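Local coordinates for protein avidin (PDB 5LUR) that binds biotin very tightly in its natural egg-white form and here, as an engineered tetrameric variant, holds the steroid progesterone within its beta barrel, at residues H20-G25 / G35-T40; K49-H54 / V72-S77; W101-S106 / A116-Y121. The protein carries 12 engineered substitutions. All coordinates share one frame; numbering follows the deposited sequence.

Interaction 1 of 3, residues H20-G25 / G35-T40; sequences HNMTIG and GTYIAT. Engineered in segment 20-25: His20 (natural residue Ser). Engineered in segment 35-40: Ala39 (natural residue Thr), Thr40 (natural residue Ala). With STR (progesterone), chain C.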
loop_
_atom_site.group_PDB
_atom_site.type_symbol
_atom_site.label_atom_id
_atom_site.label_comp_id
_atom_site.label_asym_id
_atom_site.label_seq_id
_atom_site.Cartn_x
_atom_site.Cartn_y
_atom_site.Cartn_z
ATOM N N HIS A 20 21.970 -0.845 -3.245
ATOM C CA HIS A 20 21.973 -0.902 -1.809
ATOM C C HIS A 20 22.620 -2.216 -1.456
ATOM O O HIS A 20 22.661 -3.130 -2.277
ATOM C CB HIS A 20 20.568 -0.859 -1.271
ATOM C CG HIS A 20 19.859 0.412 -1.578
ATOM N ND1 HIS A 20 18.496 0.550 -1.449
ATOM C CD2 HIS A 20 20.322 1.599 -2.031
ATOM C CE1 HIS A 20 18.150 1.774 -1.799
ATOM N NE2 HIS A 20 19.239 2.434 -2.150
ATOM N N ASN A 21 23.195 -2.285 -0.266
ATOM C CA ASN A 21 23.754 -3.518 0.256
ATOM C C ASN A 21 23.166 -3.636 1.631
ATOM O O ASN A 21 23.280 -2.727 2.455
ATOM C CB ASN A 21 25.283 -3.490 0.306
ATOM C CG ASN A 21 25.910 -3.091 -1.033
ATOM O OD1 ASN A 21 26.892 -2.339 -1.075
ATOM N ND2 ASN A 21 25.332 -3.578 -2.136
ATOM N N MET A 22 22.481 -4.741 1.849
ATOM C CA MET A 22 21.864 -5.046 3.109
ATOM C C MET A 22 22.591 -6.283 3.609
ATOM O O MET A 22 22.830 -7.200 2.834
ATOM C CB MET A 22 20.387 -5.323 2.854
ATOM C CG MET A 22 19.621 -5.887 4.041
ATOM S SD MET A 22 17.878 -6.048 3.656
ATOM C CE MET A 22 17.737 -7.651 2.886
ATOM N N THR A 23 22.951 -6.305 4.885
ATOM C CA THR A 23 23.703 -7.421 5.475
ATOM C C THR A 23 22.992 -7.916 6.716
ATOM O O THR A 23 22.780 -7.139 7.650
ATOM C CB THR A 23 25.129 -7.008 5.903
ATOM O OG1 THR A 23 25.817 -6.419 4.790
ATOM C CG2 THR A 23 25.904 -8.224 6.425
ATOM N N ILE A 24 22.659 -9.205 6.744
ATOM C CA ILE A 24 21.837 -9.767 7.810
ATOM C C ILE A 24 22.609 -10.824 8.563
ATOM O O ILE A 24 23.195 -11.722 7.955
ATOM C CB ILE A 24 20.531 -10.373 7.267
ATOM C CG1 ILE A 24 19.752 -9.283 6.490
ATOM C CG2 ILE A 24 19.734 -11.001 8.413
ATOM C CD1 ILE A 24 18.324 -9.630 6.086
ATOM N N GLY A 25 22.572 -10.712 9.894
ATOM C CA GLY A 25 23.298 -11.604 10.772
ATOM C C GLY A 25 22.624 -12.950 10.913
ATOM O O GLY A 25 21.876 -13.409 10.048
ATOM N N GLY A 35 20.726 -6.429 11.408
ATOM C CA GLY A 35 21.640 -6.271 10.297
ATOM C C GLY A 35 21.884 -4.840 10.000
ATOM O O GLY A 35 21.686 -3.997 10.846
ATOM N N THR A 36 22.246 -4.569 8.766
ATOM C CA THR A 36 22.606 -3.223 8.368
ATOM C C THR A 36 22.070 -2.940 6.980
ATOM O O THR A 36 22.098 -3.813 6.140
ATOM C CB THR A 36 24.148 -3.090 8.414
ATOM O OG1 THR A 36 24.581 -3.221 9.777
ATOM C CG2 THR A 36 24.621 -1.767 7.902
ATOM N N TYR A 37 21.604 -1.719 6.747
ATOM C CA TYR A 37 21.234 -1.263 5.421
ATOM C C TYR A 37 22.142 -0.108 4.983
ATOM O O TYR A 37 22.109 0.995 5.550
ATOM C CB TYR A 37 19.783 -0.829 5.425
ATOM C CG TYR A 37 19.094 -0.935 4.090
ATOM C CD1 TYR A 37 19.380 -0.042 3.062
ATOM C CD2 TYR A 37 18.132 -1.920 3.860
ATOM C CE1 TYR A 37 18.731 -0.141 1.840
ATOM C CE2 TYR A 37 17.479 -2.018 2.642
ATOM C CZ TYR A 37 17.779 -1.139 1.635
ATOM O OH TYR A 37 17.127 -1.254 0.428
ATOM N N ILE A 38 22.955 -0.378 3.964
ATOM C CA ILE A 38 23.875 0.605 3.414
ATOM C C ILE A 38 23.222 1.173 2.166
ATOM O O ILE A 38 22.726 0.408 1.349
ATOM C CB ILE A 38 25.221 -0.046 3.052
ATOM C CG1 ILE A 38 25.833 -0.825 4.247
ATOM C CG2 ILE A 38 26.185 1.022 2.598
ATOM C CD1 ILE A 38 25.558 -2.337 4.294
ATOM N N ALA A 39 23.196 2.493 2.015
ATOM C CA ALA A 39 22.666 3.097 0.782
ATOM C C ALA A 39 23.265 4.457 0.437
ATOM O O ALA A 39 23.544 5.267 1.325
ATOM C CB ALA A 39 21.159 3.217 0.850
ATOM N N THR A 40 23.441 4.695 -0.865
ATOM C CA THR A 40 23.838 6.012 -1.384
ATOM C C THR A 40 22.739 7.038 -1.050
ATOM O O THR A 40 21.558 6.735 -1.168
ATOM C CB THR A 40 24.171 5.994 -2.915
ATOM O OG1 THR A 40 23.213 5.203 -3.636
ATOM C CG2 THR A 40 25.583 5.430 -3.174
HETATM C C1 STR C . 18.270 7.187 0.120
HETATM C C2 STR C . 18.143 8.649 -0.290
HETATM C C3 STR C . 17.616 9.531 0.822
HETATM O O3 STR C . 17.820 10.731 0.762
HETATM C C4 STR C . 16.856 8.975 1.971
HETATM C C5 STR C . 16.644 7.649 2.126
HETATM C C6 STR C . 15.715 7.217 3.252
HETATM C C7 STR C . 14.689 6.180 2.758
HETATM C C8 STR C . 15.182 5.134 1.716
HETATM C C9 STR C . 16.035 5.817 0.584
HETATM C C10 STR C . 17.262 6.588 1.176
HETATM C C11 STR C . 16.363 4.874 -0.617
HETATM C C12 STR C . 15.199 4.000 -1.110
HETATM C C13 STR C . 14.505 3.247 0.038
HETATM C C14 STR C . 14.040 4.259 1.101
HETATM C C15 STR C . 13.101 3.437 1.981
HETATM C C16 STR C . 12.472 2.449 1.012
HETATM C C17 STR C . 13.166 2.626 -0.355
HETATM C C18 STR C . 15.447 2.151 0.609
HETATM C C19 STR C . 18.138 5.610 2.011
HETATM C C20 STR C . 13.303 1.414 -1.295
HETATM O O20 STR C . 13.251 0.262 -0.870
HETATM C C21 STR C . 13.521 1.632 -2.780
#
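His20, engineered in place of the natural serine, reaches across the hairpin to Tyr37: ND1 lies 2.9 Å from Tyr37 OH in a hydrogen bond that either group could donate. Each partner sits at the edge of the other's ring, near its plane, while the two ring planes are inclined at 66°. The engineered Ala39 covers one face of the imidazole in a CH-pi contact, its CB 3.8 Å from the centroid of the His20 ring. CE1 of His20 comes within 3.6 Å of the C18 methyl of progesterone, so hydrogen bond, methyl and steroid together limit how the imidazole can turn.

Tyr37 reaches this position because its CG is anti to the backbone N (chi1 -153°), which brings the ring back toward the facing strand. Met22 approaches the same ring from an oblique direction, a Met-aromatic contact with SD 4.1 Å from Tyr37 CD2. On the other face of the sheet Ile38 CD1 packs against Asn21 CB at 4.2 Å and against Thr23 OG1 at 4.1 Å. Paired N-H...O bonds join Asn21 to Ile38 and Thr23 to Thr36, with Met22 and Tyr37 forming the non-hydrogen-bonded pair between them.

These antiparallel strands of a beta hairpin are flanked by strand 12-15, bonded to Met22 and Ile24, and by strand 48-57, bonded to Gly35 and Tyr37. Within the barrel, Met22 also packs on Trp14, Leu53 and Phe70, and the Tyr37 ring meets that of Trp74 edge-to-face.

Interaction 2 of 3, residues K49-H54 / V72-S77; sequences KESPLH and VNWKFS. With STR (progesterone), chain C.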
loop_
_atom_site.group_PDB
_atom_site.type_symbol
_atom_site.label_atom_id
_atom_site.label_comp_id
_atom_site.label_asym_id
_atom_site.label_seq_id
_atom_site.Cartn_x
_atom_site.Cartn_y
_atom_site.Cartn_z
ATOM N N LYS A 49 25.577 6.032 3.479
ATOM C CA LYS A 49 25.171 5.970 4.889
ATOM C C LYS A 49 24.614 4.602 5.248
ATOM O O LYS A 49 24.125 3.871 4.386
ATOM C CB LYS A 49 24.179 7.082 5.229
ATOM C CG LYS A 49 24.820 8.463 5.411
ATOM C CD LYS A 49 25.676 8.569 6.673
ATOM C CE LYS A 49 25.909 10.016 7.100
ATOM N NZ LYS A 49 26.682 10.828 6.108
ATOM N N GLU A 50 24.689 4.291 6.539
ATOM C CA GLU A 50 24.575 2.927 7.034
ATOM C C GLU A 50 23.741 2.869 8.315
ATOM O O GLU A 50 24.172 3.360 9.358
ATOM C CB GLU A 50 25.987 2.385 7.278
ATOM C CG GLU A 50 26.120 1.278 8.318
ATOM C CD GLU A 50 27.455 0.550 8.295
ATOM O OE1 GLU A 50 27.639 -0.359 9.131
ATOM O OE2 GLU A 50 28.346 0.888 7.482
ATOM N N SER A 51 22.574 2.232 8.251
ATOM C CA SER A 51 21.629 2.260 9.348
ATOM C C SER A 51 21.284 0.876 9.833
ATOM O O SER A 51 21.219 -0.047 9.045
ATOM C CB SER A 51 20.369 2.967 8.893
ATOM O OG SER A 51 20.688 4.242 8.368
ATOM N N PRO A 52 21.022 0.729 11.139
ATOM C CA PRO A 52 20.614 -0.559 11.696
ATOM C C PRO A 52 19.238 -1.002 11.261
ATOM O O PRO A 52 18.375 -0.159 10.985
ATOM C CB PRO A 52 20.568 -0.279 13.202
ATOM C CG PRO A 52 20.228 1.148 13.281
ATOM C CD PRO A 52 20.971 1.787 12.157
ATOM N N LEU A 53 19.039 -2.318 11.227
ATOM C CA LEU A 53 17.710 -2.922 11.034
ATOM C C LEU A 53 17.517 -4.100 11.975
ATOM O O LEU A 53 18.483 -4.727 12.374
ATOM C CB LEU A 53 17.513 -3.371 9.586
ATOM C CG LEU A 53 18.343 -4.576 9.112
ATOM C CD1 LEU A 53 17.664 -5.916 9.298
ATOM C CD2 LEU A 53 18.675 -4.456 7.642
ATOM N N HIS A 54 16.263 -4.384 12.309
ATOM C CA HIS A 54 15.880 -5.439 13.266
ATOM C C HIS A 54 14.599 -6.050 12.778
ATOM O O HIS A 54 13.693 -5.314 12.378
ATOM C CB HIS A 54 15.599 -4.861 14.680
ATOM C CG HIS A 54 16.703 -3.995 15.212
ATOM N ND1 HIS A 54 17.680 -4.467 16.062
ATOM C CD2 HIS A 54 17.012 -2.695 14.978
ATOM C CE1 HIS A 54 18.534 -3.497 16.340
ATOM N NE2 HIS A 54 18.155 -2.411 15.692
ATOM N N VAL A 72 13.919 -0.657 9.326
ATOM C CA VAL A 72 15.172 0.059 9.192
ATOM C C VAL A 72 15.009 1.394 9.882
ATOM O O VAL A 72 14.131 2.175 9.525
ATOM C CB VAL A 72 15.570 0.337 7.723
ATOM C CG1 VAL A 72 16.902 1.083 7.685
ATOM C CG2 VAL A 72 15.630 -0.963 6.924
ATOM N N ASN A 73 15.908 1.661 10.821
ATOM C CA ASN A 73 15.897 2.877 11.606
ATOM C C ASN A 73 16.966 3.805 11.068
ATOM O O ASN A 73 18.099 3.803 11.521
ATOM C CB ASN A 73 16.163 2.516 13.056
ATOM C CG ASN A 73 15.960 3.664 13.976
ATOM O OD1 ASN A 73 15.369 4.663 13.613
ATOM N ND2 ASN A 73 16.440 3.525 15.196
ATOM N N TRP A 74 16.588 4.632 10.115
ATOM C CA TRP A 74 17.556 5.467 9.386
ATOM C C TRP A 74 18.353 6.420 10.275
ATOM O O TRP A 74 17.744 7.194 11.015
ATOM C CB TRP A 74 16.842 6.298 8.309
ATOM C CG TRP A 74 16.098 5.458 7.386
ATOM C CD1 TRP A 74 14.746 5.314 7.323
ATOM C CD2 TRP A 74 16.658 4.577 6.407
ATOM N NE1 TRP A 74 14.425 4.394 6.335
ATOM C CE2 TRP A 74 15.582 3.930 5.759
ATOM C CE3 TRP A 74 17.964 4.258 6.028
ATOM C CZ2 TRP A 74 15.772 2.988 4.751
ATOM C CZ3 TRP A 74 18.152 3.322 5.017
ATOM C CH2 TRP A 74 17.056 2.707 4.383
ATOM N N LYS A 75 19.690 6.366 10.160
ATOM C CA LYS A 75 20.631 7.225 10.938
ATOM C C LYS A 75 20.674 8.715 10.522
ATOM O O LYS A 75 21.025 9.590 11.320
ATOM C CB LYS A 75 22.079 6.671 10.887
ATOM C CG LYS A 75 22.455 5.702 12.010
ATOM C CD LYS A 75 23.981 5.624 12.203
ATOM C CE LYS A 75 24.446 4.388 13.004
ATOM N NZ LYS A 75 24.157 4.438 14.475
ATOM N N PHE A 76 20.295 9.005 9.288
ATOM C CA PHE A 76 20.470 10.349 8.727
ATOM C C PHE A 76 19.132 11.073 8.571
ATOM O O PHE A 76 19.083 12.128 7.968
ATOM C CB PHE A 76 21.158 10.236 7.371
ATOM C CG PHE A 76 20.499 9.252 6.465
ATOM C CD1 PHE A 76 19.374 9.602 5.745
ATOM C CD2 PHE A 76 20.962 7.937 6.400
ATOM C CE1 PHE A 76 18.745 8.684 4.940
ATOM C CE2 PHE A 76 20.327 6.999 5.589
ATOM C CZ PHE A 76 19.218 7.384 4.857
ATOM N N SER A 77 18.055 10.523 9.125
ATOM C CA SER A 77 16.693 10.997 8.835
ATOM C C SER A 77 15.770 10.717 10.008
ATOM O O SER A 77 16.084 9.882 10.850
ATOM C CB SER A 77 16.192 10.294 7.579
ATOM O OG SER A 77 14.850 10.602 7.296
HETATM C C1 STR C . 18.270 7.187 0.120
HETATM C C2 STR C . 18.143 8.649 -0.290
HETATM C C3 STR C . 17.616 9.531 0.822
HETATM O O3 STR C . 17.820 10.731 0.762
HETATM C C4 STR C . 16.856 8.975 1.971
HETATM C C5 STR C . 16.644 7.649 2.126
HETATM C C6 STR C . 15.715 7.217 3.252
HETATM C C7 STR C . 14.689 6.180 2.758
HETATM C C8 STR C . 15.182 5.134 1.716
HETATM C C9 STR C . 16.035 5.817 0.584
HETATM C C10 STR C . 17.262 6.588 1.176
HETATM C C11 STR C . 16.363 4.874 -0.617
HETATM C C12 STR C . 15.199 4.000 -1.110
HETATM C C13 STR C . 14.505 3.247 0.038
HETATM C C14 STR C . 14.040 4.259 1.101
HETATM C C15 STR C . 13.101 3.437 1.981
HETATM C C16 STR C . 12.472 2.449 1.012
HETATM C C17 STR C . 13.166 2.626 -0.355
HETATM C C18 STR C . 15.447 2.151 0.609
HETATM C C19 STR C . 18.138 5.610 2.011
HETATM C C20 STR C . 13.303 1.414 -1.295
HETATM O O20 STR C . 13.251 0.262 -0.870
HETATM C C21 STR C . 13.521 1.632 -2.780
#
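Phe76 runs its ring past the aliphatic base of Lys49, with CD2 3.5 Å from Lys49 CB, the two side chains sliding by each other in opposite directions. Its CG lies between the backbone N and the carbonyl carbon (chi1 51°), and from there the ring presents an edge to progesterone: CZ is 3.5 Å from the steroid's C19 methyl, and C5 lies in the ring plane.

Ser51 points toward the loop, and its OG lies oblique to the rings of both Trp74 and Phe76. This OG accepts a nearly straight hydrogen bond from Lys75 N, 3.0 Å long with an N-H...O angle of 172°, and also stands 3.6 Å from Trp74 CE3. Trp74 is packed on both faces, by Val72 CG1 near the rim on one and by the steroid on the other, where C7 lies 3.7 Å above the indole plane. The indole NE1 is hydrogen-bonded to Thr81 OG1, a bond that helps fix the rotation of the ring.

Farther out, the methylene chain of Lys75 passes over the backbone, CD 3.6 Å from Glu50 O, and crosses the Pro52 ring at about a right angle. A second straight bond, from Asn73 N to Pro52 O at 3.1 Å, ties the start of 72-77 to the strand, next to the antiparallel non-hydrogen-bonded pair of Leu53 and Val72.

The segment 72-77 thus leaves the end of strand 67-72 along strand 48-57 and leads toward strand 80-89, while strand 32-40 pairs with the other edge of 48-57. Ser77 O bonds Asn58 ND2 of a second subunit, which also packs Arg30 on Asn73.

Interaction 3 of 3, residues W101-S106 / A116-Y121; sequences WLLRSS and ATRVGY. Engineered in segment 116-121: Tyr121 (natural residue Ile). With STR (progesterone), chain C.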
loop_
_atom_site.group_PDB
_atom_site.type_symbol
_atom_site.label_atom_id
_atom_site.label_comp_id
_atom_site.label_asym_id
_atom_site.label_seq_id
_atom_site.Cartn_x
_atom_site.Cartn_y
_atom_site.Cartn_z
ATOM N N TRP A 101 7.420 -2.461 0.894
ATOM C CA TRP A 101 7.770 -1.634 2.009
ATOM C C TRP A 101 6.857 -0.442 2.216
ATOM O O TRP A 101 6.156 -0.017 1.306
ATOM C CB TRP A 101 9.207 -1.151 1.837
ATOM C CG TRP A 101 9.544 -0.450 0.526
ATOM C CD1 TRP A 101 10.207 -0.993 -0.520
ATOM C CD2 TRP A 101 9.272 0.913 0.164
ATOM N NE1 TRP A 101 10.360 -0.084 -1.523
ATOM C CE2 TRP A 101 9.809 1.108 -1.134
ATOM C CE3 TRP A 101 8.618 1.984 0.794
ATOM C CZ2 TRP A 101 9.709 2.346 -1.826
ATOM C CZ3 TRP A 101 8.512 3.194 0.115
ATOM C CH2 TRP A 101 9.054 3.361 -1.190
ATOM N N LEU A 102 6.902 0.105 3.432
ATOM C CA LEU A 102 6.223 1.369 3.754
ATOM C C LEU A 102 7.224 2.318 4.351
ATOM O O LEU A 102 7.892 1.970 5.299
ATOM C CB LEU A 102 5.098 1.162 4.763
ATOM C CG LEU A 102 3.967 0.279 4.302
ATOM C CD1 LEU A 102 3.111 -0.116 5.472
ATOM C CD2 LEU A 102 3.142 1.012 3.261
ATOM N N LEU A 103 7.310 3.513 3.806
ATOM C CA LEU A 103 8.221 4.501 4.314
ATOM C C LEU A 103 7.435 5.602 4.986
ATOM O O LEU A 103 6.663 6.316 4.318
ATOM C CB LEU A 103 9.048 5.068 3.174
ATOM C CG LEU A 103 9.747 6.404 3.397
ATOM C CD1 LEU A 103 10.729 6.351 4.539
ATOM C CD2 LEU A 103 10.452 6.759 2.105
ATOM N N ARG A 104 7.652 5.736 6.296
ATOM C CA ARG A 104 6.977 6.718 7.129
ATOM C C ARG A 104 7.839 7.960 7.297
ATOM O O ARG A 104 8.966 7.870 7.772
ATOM C CB ARG A 104 6.678 6.131 8.502
ATOM C CG ARG A 104 6.064 7.111 9.488
ATOM C CD ARG A 104 4.689 7.537 8.999
ATOM N NE ARG A 104 4.232 8.784 9.593
ATOM C CZ ARG A 104 2.974 9.050 9.936
ATOM N NH1 ARG A 104 1.997 8.156 9.775
ATOM N NH2 ARG A 104 2.680 10.231 10.481
ATOM N N SER A 105 7.295 9.109 6.922
ATOM C CA SER A 105 7.949 10.383 7.166
ATOM C C SER A 105 7.486 10.996 8.479
ATOM O O SER A 105 6.417 10.676 8.997
ATOM C CB SER A 105 7.669 11.348 6.011
ATOM O OG SER A 105 8.457 10.998 4.883
ATOM N N SER A 106 8.300 11.886 9.026
ATOM C CA SER A 106 7.900 12.657 10.202
ATOM C C SER A 106 7.101 13.857 9.775
ATOM O O SER A 106 7.585 14.657 8.976
ATOM C CB SER A 106 9.119 13.153 10.954
ATOM O OG SER A 106 8.693 13.710 12.183
ATOM N N ALA A 116 1.976 11.156 4.950
ATOM C CA ALA A 116 3.240 10.736 5.540
ATOM C C ALA A 116 3.735 9.323 5.155
ATOM O O ALA A 116 4.829 8.929 5.568
ATOM C CB ALA A 116 3.106 10.831 7.043
ATOM N N THR A 117 2.944 8.557 4.400
ATOM C CA THR A 117 3.262 7.150 4.192
ATOM C C THR A 117 3.365 6.777 2.726
ATOM O O THR A 117 2.385 6.847 1.988
ATOM C CB THR A 117 2.236 6.217 4.862
ATOM O OG1 THR A 117 2.134 6.537 6.261
ATOM C CG2 THR A 117 2.660 4.756 4.708
ATOM N N ARG A 118 4.568 6.344 2.342
ATOM C CA ARG A 118 4.831 5.822 1.009
ATOM C C ARG A 118 4.886 4.346 1.010
ATOM O O ARG A 118 5.173 3.743 2.025
ATOM C CB ARG A 118 6.162 6.302 0.481
ATOM C CG ARG A 118 6.052 7.708 0.018
ATOM C CD ARG A 118 7.404 8.337 -0.201
ATOM N NE ARG A 118 7.225 9.766 -0.125
ATOM C CZ ARG A 118 8.182 10.657 -0.228
ATOM N NH1 ARG A 118 9.437 10.276 -0.433
ATOM N NH2 ARG A 118 7.863 11.949 -0.134
ATOM N N VAL A 119 4.655 3.794 -0.177
ATOM C CA VAL A 119 4.685 2.367 -0.434
ATOM C C VAL A 119 5.521 2.154 -1.692
ATOM O O VAL A 119 5.473 2.979 -2.609
ATOM C CB VAL A 119 3.252 1.767 -0.593
ATOM C CG1 VAL A 119 2.465 2.432 -1.729
ATOM C CG2 VAL A 119 3.291 0.247 -0.774
ATOM N N GLY A 120 6.308 1.080 -1.708
ATOM C CA GLY A 120 6.977 0.628 -2.913
ATOM C C GLY A 120 7.347 -0.824 -2.767
ATOM O O GLY A 120 6.802 -1.518 -1.904
ATOM N N TYR A 121 8.277 -1.279 -3.605
ATOM C CA TYR A 121 8.698 -2.692 -3.651
ATOM C C TYR A 121 10.219 -2.758 -3.812
ATOM O O TYR A 121 10.872 -1.756 -4.177
ATOM C CB TYR A 121 7.993 -3.437 -4.793
ATOM C CG TYR A 121 8.450 -2.950 -6.126
ATOM C CD1 TYR A 121 7.909 -1.792 -6.703
ATOM C CD2 TYR A 121 9.480 -3.614 -6.803
ATOM C CE1 TYR A 121 8.376 -1.321 -7.935
ATOM C CE2 TYR A 121 9.965 -3.154 -8.025
ATOM C CZ TYR A 121 9.417 -2.020 -8.593
ATOM O OH TYR A 121 9.939 -1.608 -9.793
HETATM C C1 STR C . 18.270 7.187 0.120
HETATM C C2 STR C . 18.143 8.649 -0.290
HETATM C C3 STR C . 17.616 9.531 0.822
HETATM O O3 STR C . 17.820 10.731 0.762
HETATM C C4 STR C . 16.856 8.975 1.971
HETATM C C5 STR C . 16.644 7.649 2.126
HETATM C C6 STR C . 15.715 7.217 3.252
HETATM C C7 STR C . 14.689 6.180 2.758
HETATM C C8 STR C . 15.182 5.134 1.716
HETATM C C9 STR C . 16.035 5.817 0.584
HETATM C C10 STR C . 17.262 6.588 1.176
HETATM C C11 STR C . 16.363 4.874 -0.617
HETATM C C12 STR C . 15.199 4.000 -1.110
HETATM C C13 STR C . 14.505 3.247 0.038
HETATM C C14 STR C . 14.040 4.259 1.101
HETATM C C15 STR C . 13.101 3.437 1.981
HETATM C C16 STR C . 12.472 2.449 1.012
HETATM C C17 STR C . 13.166 2.626 -0.355
HETATM C C18 STR C . 15.447 2.151 0.609
HETATM C C19 STR C . 18.138 5.610 2.011
HETATM C C20 STR C . 13.303 1.414 -1.295
HETATM O O20 STR C . 13.251 0.262 -0.870
HETATM C C21 STR C . 13.521 1.632 -2.780
#
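Strands 101-104 and 117-121 run antiparallel at 153°, their axes approaching to 4.5 Å, and five backbone hydrogen bonds link the two segments from Trp101 and Gly120 to Ser105 and Ala116. Turned so that CG is flanked by both main-chain neighbours of CA (chi1 54°), Trp101 lays its indole flat across the facing strand. Gly120 N lies 3.3 Å above the indole plane, and Gly120 CA makes a CH-pi contact with the six-membered ring of Trp101. Progesterone takes the opposite face, its C16 3.6 Å above the plane. At the edge, Trp101 NE1 gives a weak hydrogen bond to the backbone O of Tyr121, an engineered residue, at 3.2 Å; the steroid's O20 is 3.0 Å from NE1 but lies over the face.

Replacing Trp101 by an alanine would probably leave Gly120 and the steroid facing each other across a gap, with Tyr121 O deprived of its indole donor.

At the other end the Arg104 guanidinium carries Ala116 CB over one face, 3.4 Å from CZ. NE bonds Ser105 O, NH1 forms a salt bridge with Asp113, and NH2 bonds Gln86 of a second subunit. Leu102 and Val119 pack together on the side that meets other subunits.

Neighbouring antiparallel strands with a tryptophan walling the interior are characteristic of the avidin barrel, whose biotin pocket is lined by such aromatic residues and here accommodates the steroid.

Overall arrangement
All three interactions belong to one antiparallel barrel and meet at progesterone, touching different parts of it. Interactions 1 and 2 are direct neighbours, their centres 9 Å apart: strands 32-40 and 48-57 pair through probable hydrogen bonds, Tyr37 N to Ser51 O and Ala39 N to Lys49 O, each 2.9 Å. Interaction 3 lies apart, its centre 18 Å from that of interaction 1 and 15 Å from that of interaction 2, with nearest atoms about 7 and 5 Å away. The steroid bridges these separations, with Phe76 by its A ring and Trp101 by its acetyl-bearing end. Interactions 2 and 3 also touch the second subunit, linking the pocket wall to the tetramer.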